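Local coordinates for protein metalloregulator ScaR (Streptococcus gordonii, PDB 3HRS) that represses transcription in response to manganese as a homodimer of the DtxR/MntR family, probably by binding DNA once metal has activated it, at residues Leu77-Leu82 against Cys122-Thr127; Tyr152-Val157 against Ile209-Ile214; Val174-Arg179 against Glu193-Glu198. All coordinates share one frame; numbering follows the deposited sequence.

Contact 1 of 3, residues Leu77-Leu82 against Cys122-Thr127; sequences LIEVFL and CPHGGT
The carbonyl oxygen of G126 is gripped by one clear backbone bond, from C122 N at 2.8 Å, and C122 is held in return: its own carbonyl O accepts from G125 N at 2.9 Å, closing a type I turn from C122 to G125. The turn packs this short piece of loop beside helix 62-84. The two segments share no hydrogen bond; what joins them is the side chains of E79 and V80. V80 has CG2 anti to its carbonyl carbon, and this branch comes down on the C122 backbone, 3.4 Å from V80 CG2 to C122 CA, with P123 CD alongside. E79 leaves the helix with CG anti to the backbone N and then bends at chi2 (94°). That puts its CG against the proline ring, 3.6 Å from E79 CG to P123 CD, and carries the carboxylate on to H124. There E79 OE1 lies 3.3 Å from H124 CE1, with the carboxylate and imidazole planes turned 55° apart. E79, C122 and H124, with D159, which touches H124, bind zinc in this protein. C122 SG takes the crowded position between its backbone N and carbonyl carbon (chi1 67°) and, with no metal here to draw the ligands together, stands 6.0 Å from E79 OE1. With two carboxylates near it, H124 probably has a raised pKa in the metal-free state, and a carboxylate from the helix and a thiol and an imidazole from the turn, joined by D159 from beyond strand 150-157, make a ligand set suited to a transition metal.

Contact 2 of 3, residues Tyr152-Val157 against Ile209-Ile214; sequences YILARV and IYVEKI. With SO4 (sulfate ion), chain C.
One face of the Y210 ring carries the R156 guanidinium, a cation-pi pair with R156 CZ 3.9 Å from the ring centroid and the two planes 35° apart. The arginine runs alongside the tyrosine, CG anti to its backbone N, and bends at chi3 (78°) to spread over the ring. R156 NH2 also bonds to H139 O, R156 NH1 reaches O1 of a sulfate only weakly, and Y210 OH is tied to H158. Over one face of the Y152 ring lies K213 CA, a CH-pi contact 3.8 Å from the centroid, while E212 N meets the ring edge in plane; Y152 OH is bonded to E148 O. Between these rings the backbones pair as antiparallel strands of the SH3-like FeoA domain, interrupted by a classic beta bulge: A155 and R156 both face Y210. Y210 O therefore takes two donors, A155 N at 2.8 Å, in the carbonyl plane, and R156 N at 3.1 Å, from above it. Regular pairing continues at I153 and E212, where I153 N to E212 O is 3.0 Å and nearly straight (175°). On the face bearing L154, V157, I209 and V211, L154 CD1 packs on I209 CG2.

Contact 3 of 3, residues Val174-Arg179 against Glu193-Glu198; sequences VGKTIR and EVDGQE
R179 and E193 exchange their backbone groups across a hairpin, but unequally. E193 N gives its hydrogen to R179 O at 2.8 Å; it lies in the carbonyl plane and on a lone pair, although the angle at the hydrogen is a bent 139°. The return bond, R179 N to E193 O, is straighter but weak at 3.4 Å, so this end of the pairing is loose. Further round, V194 N is satisfied inside its own segment by Q197 O at 3.1 Å, which ties strand 189-194 to strand 197-201 across the turn through D195 and G196, both with positive phi. The side chains of R179 and E193 run side by side from the same face. R179 is extended from CG to NE; E193 has CG anti to its backbone N and bends at chi2 (81°), so that its aliphatic part lies along the arginine stem, 3.7 Å from E193 CG to R179 CD. The charged ends stay apart: guanidinium and carboxylate are almost parallel, 8° between planes, yet R179 NH1 to E193 OE1 is 4.1 Å, too long for a salt bridge. K176 NZ is near D195 without touching it and makes weak bonds to Q173 OE1 and G171 O. The apolar piece is I178 CD1 against V194 CB at 3.6 Å, two side chains pointing the same way, with L172 also touching I178. Strand 177-184 lies between strand 189-194 and strand 150-157 in the antiparallel sheet: on the latter side, G175 and K176 make backbone bonds to L154, R179 packs on D151, and V174 reaches V157 and the H124 loop.

In the fold
Contact 1 is the buried one, where a helix meets a loop through van der Waals packing and gathered metal ligands, without a hydrogen bond between the two. Contacts 2 and 3 are partly buried and lie in one sheet, contact 2 held by a run of backbone bonds, contact 3 by one sound and one weak. Their centres are about 10 Å apart, and they meet where strands 150-157 and 177-184 are neighbours, with Y152 O 2.7 Å from I178 N, a probable hydrogen bond. Contact 2 adds a cation-pi pair, whereas contact 3, farther from the centre of the chain (about 22 Å against 14 Å), has unjoined charges. The metal-binding loop of contact 1 reaches the sheet too: H124 O probably bonds V157 N.

Contact 1 of 3, residues Leu77-Leu82 against Cys122-Thr127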
loop_
_atom_site.group_PDB
_atom_site.type_symbol
_atom_site.label_atom_id
_atom_site.label_comp_id
_atom_site.label_asym_id
_atom_site.label_seq_id
_atom_site.Cartn_x
_atom_site.Cartn_y
_atom_site.Cartn_z
ATOM N N LEU A 77 -8.560 -7.706 4.402
ATOM C CA LEU A 77 -9.014 -6.661 3.493
ATOM C C LEU A 77 -7.983 -6.401 2.363
ATOM O O LEU A 77 -8.355 -6.229 1.217
ATOM C CB LEU A 77 -9.400 -5.387 4.225
ATOM C CG LEU A 77 -10.634 -5.413 5.129
ATOM C CD1 LEU A 77 -10.637 -4.226 6.118
ATOM C CD2 LEU A 77 -11.843 -5.358 4.300
ATOM N N ILE A 78 -6.696 -6.424 2.680
ATOM C CA ILE A 78 -5.676 -6.334 1.643
ATOM C C ILE A 78 -5.837 -7.521 0.688
ATOM O O ILE A 78 -5.725 -7.390 -0.528
ATOM C CB ILE A 78 -4.239 -6.326 2.221
ATOM C CG1 ILE A 78 -3.992 -5.091 3.106
ATOM C CG2 ILE A 78 -3.235 -6.292 1.130
ATOM C CD1 ILE A 78 -4.475 -3.819 2.480
ATOM N N GLU A 79 -6.103 -8.695 1.235
ATOM C CA GLU A 79 -6.285 -9.852 0.371
ATOM C C GLU A 79 -7.406 -9.545 -0.607
ATOM O O GLU A 79 -7.178 -9.567 -1.806
ATOM C CB GLU A 79 -6.600 -11.103 1.173
ATOM C CG GLU A 79 -6.936 -12.302 0.321
ATOM C CD GLU A 79 -5.735 -13.171 0.059
ATOM O OE1 GLU A 79 -5.857 -14.112 -0.766
ATOM O OE2 GLU A 79 -4.679 -12.916 0.693
ATOM N N VAL A 80 -8.602 -9.248 -0.083
ATOM C CA VAL A 80 -9.759 -8.886 -0.895
ATOM C C VAL A 80 -9.449 -7.771 -1.884
ATOM O O VAL A 80 -9.880 -7.829 -3.013
ATOM C CB VAL A 80 -10.928 -8.378 -0.059
ATOM C CG1 VAL A 80 -11.990 -7.692 -0.970
ATOM C CG2 VAL A 80 -11.543 -9.517 0.731
ATOM N N PHE A 81 -8.720 -6.746 -1.469
ATOM C CA PHE A 81 -8.418 -5.675 -2.412
ATOM C C PHE A 81 -7.541 -6.192 -3.558
ATOM O O PHE A 81 -7.846 -5.967 -4.705
ATOM C CB PHE A 81 -7.781 -4.453 -1.721
ATOM C CG PHE A 81 -7.261 -3.399 -2.678
ATOM C CD1 PHE A 81 -8.130 -2.527 -3.316
ATOM C CD2 PHE A 81 -5.892 -3.265 -2.915
ATOM C CE1 PHE A 81 -7.642 -1.531 -4.181
ATOM C CE2 PHE A 81 -5.392 -2.269 -3.772
ATOM C CZ PHE A 81 -6.263 -1.404 -4.405
ATOM N N LEU A 82 -6.458 -6.887 -3.237
ATOM C CA LEU A 82 -5.503 -7.309 -4.248
ATOM C C LEU A 82 -6.104 -8.212 -5.305
ATOM O O LEU A 82 -5.850 -8.028 -6.510
ATOM C CB LEU A 82 -4.288 -7.983 -3.621
ATOM C CG LEU A 82 -3.491 -6.977 -2.784
ATOM C CD1 LEU A 82 -2.140 -7.554 -2.416
ATOM C CD2 LEU A 82 -3.348 -5.658 -3.552
ATOM N N CYS A 122 -12.958 -12.646 3.193
ATOM C CA CYS A 122 -11.961 -12.612 2.117
ATOM C C CYS A 122 -12.185 -13.802 1.156
ATOM O O CYS A 122 -12.950 -14.727 1.466
ATOM C CB CYS A 122 -10.541 -12.649 2.665
ATOM S SG CYS A 122 -10.080 -14.189 3.486
ATOM N N PRO A 123 -11.516 -13.794 -0.011
ATOM C CA PRO A 123 -11.826 -14.840 -1.003
ATOM C C PRO A 123 -11.602 -16.286 -0.514
ATOM O O PRO A 123 -12.144 -17.196 -1.136
ATOM C CB PRO A 123 -10.894 -14.516 -2.187
ATOM C CG PRO A 123 -10.430 -13.094 -1.944
ATOM C CD PRO A 123 -10.404 -12.933 -0.448
ATOM N N HIS A 124 -10.853 -16.516 0.561
ATOM C CA HIS A 124 -10.699 -17.895 1.026
ATOM C C HIS A 124 -11.655 -18.291 2.129
ATOM O O HIS A 124 -11.438 -19.308 2.792
ATOM C CB HIS A 124 -9.277 -18.183 1.462
ATOM C CG HIS A 124 -8.292 -18.096 0.351
ATOM N ND1 HIS A 124 -7.292 -17.148 0.315
ATOM C CD2 HIS A 124 -8.160 -18.830 -0.778
ATOM C CE1 HIS A 124 -6.574 -17.313 -0.780
ATOM N NE2 HIS A 124 -7.078 -18.330 -1.458
ATOM N N GLY A 125 -12.700 -17.496 2.334
ATOM C CA GLY A 125 -13.747 -17.853 3.273
ATOM C C GLY A 125 -13.463 -17.403 4.697
ATOM O O GLY A 125 -14.323 -17.489 5.599
ATOM N N GLY A 126 -12.236 -16.938 4.905
ATOM C CA GLY A 126 -11.890 -16.309 6.160
ATOM C C GLY A 126 -12.816 -15.136 6.394
ATOM O O GLY A 126 -13.052 -14.296 5.488
ATOM N N THR A 127 -13.329 -15.061 7.614
ATOM C CA THR A 127 -14.237 -13.987 7.995
ATOM C C THR A 127 -13.491 -12.684 8.333
ATOM O O THR A 127 -12.337 -12.720 8.750
ATOM C CB THR A 127 -15.100 -14.408 9.171
ATOM O OG1 THR A 127 -15.589 -13.238 9.831
ATOM C CG2 THR A 127 -14.257 -15.177 10.133
#

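Contact 2 of 3, residues Tyr152-Val157 against Ile209-Ile214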
loop_
_atom_site.group_PDB
_atom_site.type_symbol
_atom_site.label_atom_id
_atom_site.label_comp_id
_atom_site.label_asym_id
_atom_site.label_seq_id
_atom_site.Cartn_x
_atom_site.Cartn_y
_atom_site.Cartn_z
ATOM N N TYR A 152 -20.839 -31.665 0.642
ATOM C CA TYR A 152 -20.304 -30.599 1.490
ATOM C C TYR A 152 -19.877 -29.384 0.645
ATOM O O TYR A 152 -19.432 -29.539 -0.495
ATOM C CB TYR A 152 -19.089 -31.104 2.269
ATOM C CG TYR A 152 -19.392 -31.764 3.600
ATOM C CD1 TYR A 152 -19.697 -33.122 3.685
ATOM C CD2 TYR A 152 -19.337 -31.035 4.781
ATOM C CE1 TYR A 152 -19.960 -33.726 4.907
ATOM C CE2 TYR A 152 -19.598 -31.631 6.007
ATOM C CZ TYR A 152 -19.911 -32.976 6.066
ATOM O OH TYR A 152 -20.160 -33.560 7.290
ATOM N N ILE A 153 -20.012 -28.177 1.192
ATOM C CA ILE A 153 -19.396 -27.012 0.560
ATOM C C ILE A 153 -17.996 -26.805 1.114
ATOM O O ILE A 153 -17.776 -26.890 2.326
ATOM C CB ILE A 153 -20.147 -25.707 0.828
ATOM C CG1 ILE A 153 -21.650 -25.931 0.954
ATOM C CG2 ILE A 153 -19.865 -24.714 -0.277
ATOM C CD1 ILE A 153 -22.404 -24.621 1.246
ATOM N N LEU A 154 -17.047 -26.534 0.230
ATOM C CA LEU A 154 -15.702 -26.181 0.667
ATOM C C LEU A 154 -15.687 -24.711 1.040
ATOM O O LEU A 154 -15.430 -23.854 0.198
ATOM C CB LEU A 154 -14.702 -26.431 -0.447
ATOM C CG LEU A 154 -13.274 -26.331 0.050
ATOM C CD1 LEU A 154 -13.269 -26.791 1.480
ATOM C CD2 LEU A 154 -12.384 -27.202 -0.813
ATOM N N ALA A 155 -15.952 -24.418 2.309
ATOM C CA ALA A 155 -16.252 -23.045 2.714
ATOM C C ALA A 155 -15.042 -22.172 3.009
ATOM O O ALA A 155 -15.044 -20.995 2.655
ATOM C CB ALA A 155 -17.226 -23.021 3.859
ATOM N N ARG A 156 -14.018 -22.725 3.652
ATOM C CA ARG A 156 -12.788 -21.958 3.879
ATOM C C ARG A 156 -11.542 -22.828 3.761
ATOM O O ARG A 156 -11.610 -24.038 3.869
ATOM C CB ARG A 156 -12.832 -21.232 5.232
ATOM C CG ARG A 156 -11.484 -20.752 5.730
ATOM C CD ARG A 156 -11.601 -19.838 6.953
ATOM N NE ARG A 156 -11.833 -20.548 8.207
ATOM C CZ ARG A 156 -11.062 -20.433 9.286
ATOM N NH1 ARG A 156 -9.989 -19.651 9.271
ATOM N NH2 ARG A 156 -11.360 -21.105 10.390
ATOM N N VAL A 157 -10.409 -22.197 3.503
ATOM C CA VAL A 157 -9.130 -22.885 3.489
ATOM C C VAL A 157 -8.165 -21.928 4.154
ATOM O O VAL A 157 -8.374 -20.724 4.133
ATOM C CB VAL A 157 -8.631 -23.152 2.063
ATOM C CG1 VAL A 157 -9.717 -23.764 1.229
ATOM C CG2 VAL A 157 -8.162 -21.865 1.424
ATOM N N ILE A 209 -8.813 -27.598 5.917
ATOM C CA ILE A 209 -9.861 -27.341 4.955
ATOM C C ILE A 209 -11.168 -27.307 5.726
ATOM O O ILE A 209 -11.437 -28.186 6.555
ATOM C CB ILE A 209 -9.892 -28.484 3.955
ATOM C CG1 ILE A 209 -8.799 -28.288 2.920
ATOM C CG2 ILE A 209 -11.249 -28.617 3.302
ATOM C CD1 ILE A 209 -8.407 -29.593 2.285
ATOM N N TYR A 210 -11.984 -26.297 5.478
ATOM C CA TYR A 210 -13.184 -26.136 6.276
ATOM C C TYR A 210 -14.425 -26.338 5.431
ATOM O O TYR A 210 -14.549 -25.727 4.359
ATOM C CB TYR A 210 -13.200 -24.745 6.898
ATOM C CG TYR A 210 -12.076 -24.505 7.855
ATOM C CD1 TYR A 210 -10.776 -24.347 7.399
ATOM C CD2 TYR A 210 -12.311 -24.429 9.228
ATOM C CE1 TYR A 210 -9.736 -24.107 8.284
ATOM C CE2 TYR A 210 -11.281 -24.195 10.120
ATOM C CZ TYR A 210 -9.999 -24.034 9.643
ATOM O OH TYR A 210 -8.979 -23.813 10.524
ATOM N N VAL A 211 -15.344 -27.175 5.912
ATOM C CA VAL A 211 -16.557 -27.479 5.155
ATOM C C VAL A 211 -17.862 -27.249 5.915
ATOM O O VAL A 211 -17.870 -27.040 7.128
ATOM C CB VAL A 211 -16.553 -28.912 4.683
ATOM C CG1 VAL A 211 -15.347 -29.149 3.802
ATOM C CG2 VAL A 211 -16.570 -29.860 5.892
ATOM N N GLU A 212 -18.965 -27.285 5.179
ATOM C CA GLU A 212 -20.290 -27.182 5.773
ATOM C C GLU A 212 -21.270 -28.057 4.996
ATOM O O GLU A 212 -21.433 -27.889 3.786
ATOM C CB GLU A 212 -20.762 -25.727 5.823
ATOM C CG GLU A 212 -20.802 -25.156 7.234
ATOM C CD GLU A 212 -19.652 -24.227 7.520
ATOM O OE1 GLU A 212 -18.915 -23.913 6.570
ATOM O OE2 GLU A 212 -19.483 -23.800 8.683
ATOM N N LYS A 213 -21.911 -28.994 5.694
ATOM C CA LYS A 213 -22.691 -30.050 5.039
ATOM C C LYS A 213 -23.875 -29.491 4.282
ATOM O O LYS A 213 -24.826 -28.992 4.883
ATOM C CB LYS A 213 -23.185 -31.098 6.043
ATOM C CG LYS A 213 -24.136 -32.130 5.423
ATOM C CD LYS A 213 -25.166 -32.655 6.427
ATOM C CE LYS A 213 -26.213 -31.592 6.797
ATOM N NZ LYS A 213 -27.327 -31.462 5.807
ATOM N N ILE A 214 -23.813 -29.582 2.960
ATOM C CA ILE A 214 -24.920 -29.148 2.128
ATOM C C ILE A 214 -25.861 -30.332 1.901
ATOM O O ILE A 214 -27.081 -30.213 2.049
ATOM C CB ILE A 214 -24.425 -28.533 0.795
ATOM C CG1 ILE A 214 -25.510 -28.621 -0.277
ATOM C CG2 ILE A 214 -23.179 -29.234 0.308
ATOM C CD1 ILE A 214 -24.976 -28.511 -1.688
ATOM O OXT ILE A 214 -25.422 -31.447 1.603
HETATM S S SO4 C . -6.090 -18.455 7.880
HETATM O O1 SO4 C . -7.341 -19.045 7.387
HETATM O O2 SO4 C . -6.120 -18.501 9.339
HETATM O O3 SO4 C . -4.918 -19.210 7.411
HETATM O O4 SO4 C . -5.996 -17.057 7.427
#

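Contact 3 of 3, residues Val174-Arg179 against Glu193-Glu198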
loop_
_atom_site.group_PDB
_atom_site.type_symbol
_atom_site.label_atom_id
_atom_site.label_comp_id
_atom_site.label_asym_id
_atom_site.label_seq_id
_atom_site.Cartn_x
_atom_site.Cartn_y
_atom_site.Cartn_z
ATOM N N VAL A 174 -12.394 -22.717 -2.892
ATOM C CA VAL A 174 -13.452 -22.263 -2.027
ATOM C C VAL A 174 -14.682 -22.064 -2.880
ATOM O O VAL A 174 -14.667 -21.253 -3.806
ATOM C CB VAL A 174 -13.099 -20.930 -1.363
ATOM C CG1 VAL A 174 -13.947 -20.741 -0.132
ATOM C CG2 VAL A 174 -11.614 -20.890 -1.022
ATOM N N GLY A 175 -15.741 -22.800 -2.572
ATOM C CA GLY A 175 -16.984 -22.666 -3.301
ATOM C C GLY A 175 -17.444 -23.960 -3.944
ATOM O O GLY A 175 -18.633 -24.274 -3.910
ATOM N N LYS A 176 -16.516 -24.714 -4.530
ATOM C CA LYS A 176 -16.874 -25.986 -5.159
ATOM C C LYS A 176 -17.553 -26.919 -4.175
ATOM O O LYS A 176 -17.436 -26.758 -2.961
ATOM C CB LYS A 176 -15.661 -26.680 -5.789
ATOM C CG LYS A 176 -15.343 -26.195 -7.195
ATOM C CD LYS A 176 -13.947 -26.608 -7.632
ATOM C CE LYS A 176 -13.308 -25.490 -8.454
ATOM N NZ LYS A 176 -11.848 -25.702 -8.664
ATOM N N THR A 177 -18.273 -27.895 -4.711
ATOM C CA THR A 177 -18.974 -28.853 -3.880
ATOM C C THR A 177 -18.112 -30.103 -3.737
ATOM O O THR A 177 -17.299 -30.423 -4.606
ATOM C CB THR A 177 -20.360 -29.210 -4.450
ATOM O OG1 THR A 177 -20.892 -28.085 -5.167
ATOM C CG2 THR A 177 -21.314 -29.602 -3.322
ATOM N N ILE A 178 -18.304 -30.808 -2.631
ATOM C CA ILE A 178 -17.357 -31.813 -2.198
ATOM C C ILE A 178 -18.112 -33.002 -1.630
ATOM O O ILE A 178 -18.973 -32.832 -0.766
ATOM C CB ILE A 178 -16.406 -31.205 -1.131
ATOM C CG1 ILE A 178 -15.219 -30.524 -1.813
ATOM C CG2 ILE A 178 -15.914 -32.240 -0.153
ATOM C CD1 ILE A 178 -14.623 -31.347 -2.932
ATOM N N ARG A 179 -17.817 -34.199 -2.139
ATOM C CA ARG A 179 -18.364 -35.412 -1.558
ATOM C C ARG A 179 -17.341 -36.047 -0.623
ATOM O O ARG A 179 -16.297 -36.530 -1.067
ATOM C CB ARG A 179 -18.734 -36.422 -2.639
ATOM C CG ARG A 179 -19.933 -36.080 -3.520
ATOM C CD ARG A 179 -20.200 -37.265 -4.468
ATOM N NE ARG A 179 -21.253 -37.014 -5.451
ATOM C CZ ARG A 179 -21.419 -37.727 -6.562
ATOM N NH1 ARG A 179 -20.591 -38.730 -6.838
ATOM N NH2 ARG A 179 -22.405 -37.436 -7.406
ATOM N N GLU A 193 -14.715 -36.490 -3.377
ATOM C CA GLU A 193 -15.165 -36.531 -4.759
ATOM C C GLU A 193 -15.285 -35.111 -5.311
ATOM O O GLU A 193 -16.342 -34.478 -5.224
ATOM C CB GLU A 193 -16.513 -37.249 -4.842
ATOM C CG GLU A 193 -16.920 -37.686 -6.234
ATOM C CD GLU A 193 -16.259 -38.979 -6.634
ATOM O OE1 GLU A 193 -16.659 -39.549 -7.673
ATOM O OE2 GLU A 193 -15.344 -39.426 -5.906
ATOM N N VAL A 194 -14.186 -34.618 -5.871
ATOM C CA VAL A 194 -14.132 -33.257 -6.395
ATOM C C VAL A 194 -14.148 -33.262 -7.914
ATOM O O VAL A 194 -13.141 -33.566 -8.555
ATOM C CB VAL A 194 -12.879 -32.500 -5.898
ATOM C CG1 VAL A 194 -11.620 -33.330 -6.119
ATOM C CG2 VAL A 194 -12.762 -31.153 -6.588
ATOM N N ASP A 195 -15.297 -32.917 -8.485
ATOM C CA ASP A 195 -15.470 -32.968 -9.929
ATOM C C ASP A 195 -15.524 -34.421 -10.384
ATOM O O ASP A 195 -14.860 -34.806 -11.348
ATOM C CB ASP A 195 -14.335 -32.228 -10.648
ATOM C CG ASP A 195 -14.482 -30.713 -10.580
ATOM O OD1 ASP A 195 -15.616 -30.212 -10.772
ATOM O OD2 ASP A 195 -13.458 -30.027 -10.345
ATOM N N GLY A 196 -16.309 -35.223 -9.669
ATOM C CA GLY A 196 -16.485 -36.626 -9.996
ATOM C C GLY A 196 -15.203 -37.434 -9.941
ATOM O O GLY A 196 -15.219 -38.650 -10.141
ATOM N N GLN A 197 -14.090 -36.760 -9.666
ATOM C CA GLN A 197 -12.785 -37.412 -9.602
ATOM C C GLN A 197 -12.385 -37.672 -8.150
ATOM O O GLN A 197 -12.560 -36.807 -7.284
ATOM C CB GLN A 197 -11.732 -36.545 -10.294
ATOM C CG GLN A 197 -10.637 -37.322 -10.999
ATOM C CD GLN A 197 -9.899 -36.466 -12.012
ATOM O OE1 GLN A 197 -9.584 -35.301 -11.748
ATOM N NE2 GLN A 197 -9.621 -37.037 -13.179
ATOM N N GLU A 198 -11.855 -38.865 -7.888
ATOM C CA GLU A 198 -11.487 -39.259 -6.532
ATOM C C GLU A 198 -10.142 -38.658 -6.151
ATOM O O GLU A 198 -9.296 -38.408 -7.009
ATOM C CB GLU A 198 -11.452 -40.782 -6.399
ATOM C CG GLU A 198 -11.525 -41.290 -4.966
ATOM C CD GLU A 198 -11.875 -42.774 -4.892
ATOM O OE1 GLU A 198 -12.299 -43.240 -3.812
ATOM O OE2 GLU A 198 -11.733 -43.478 -5.916
#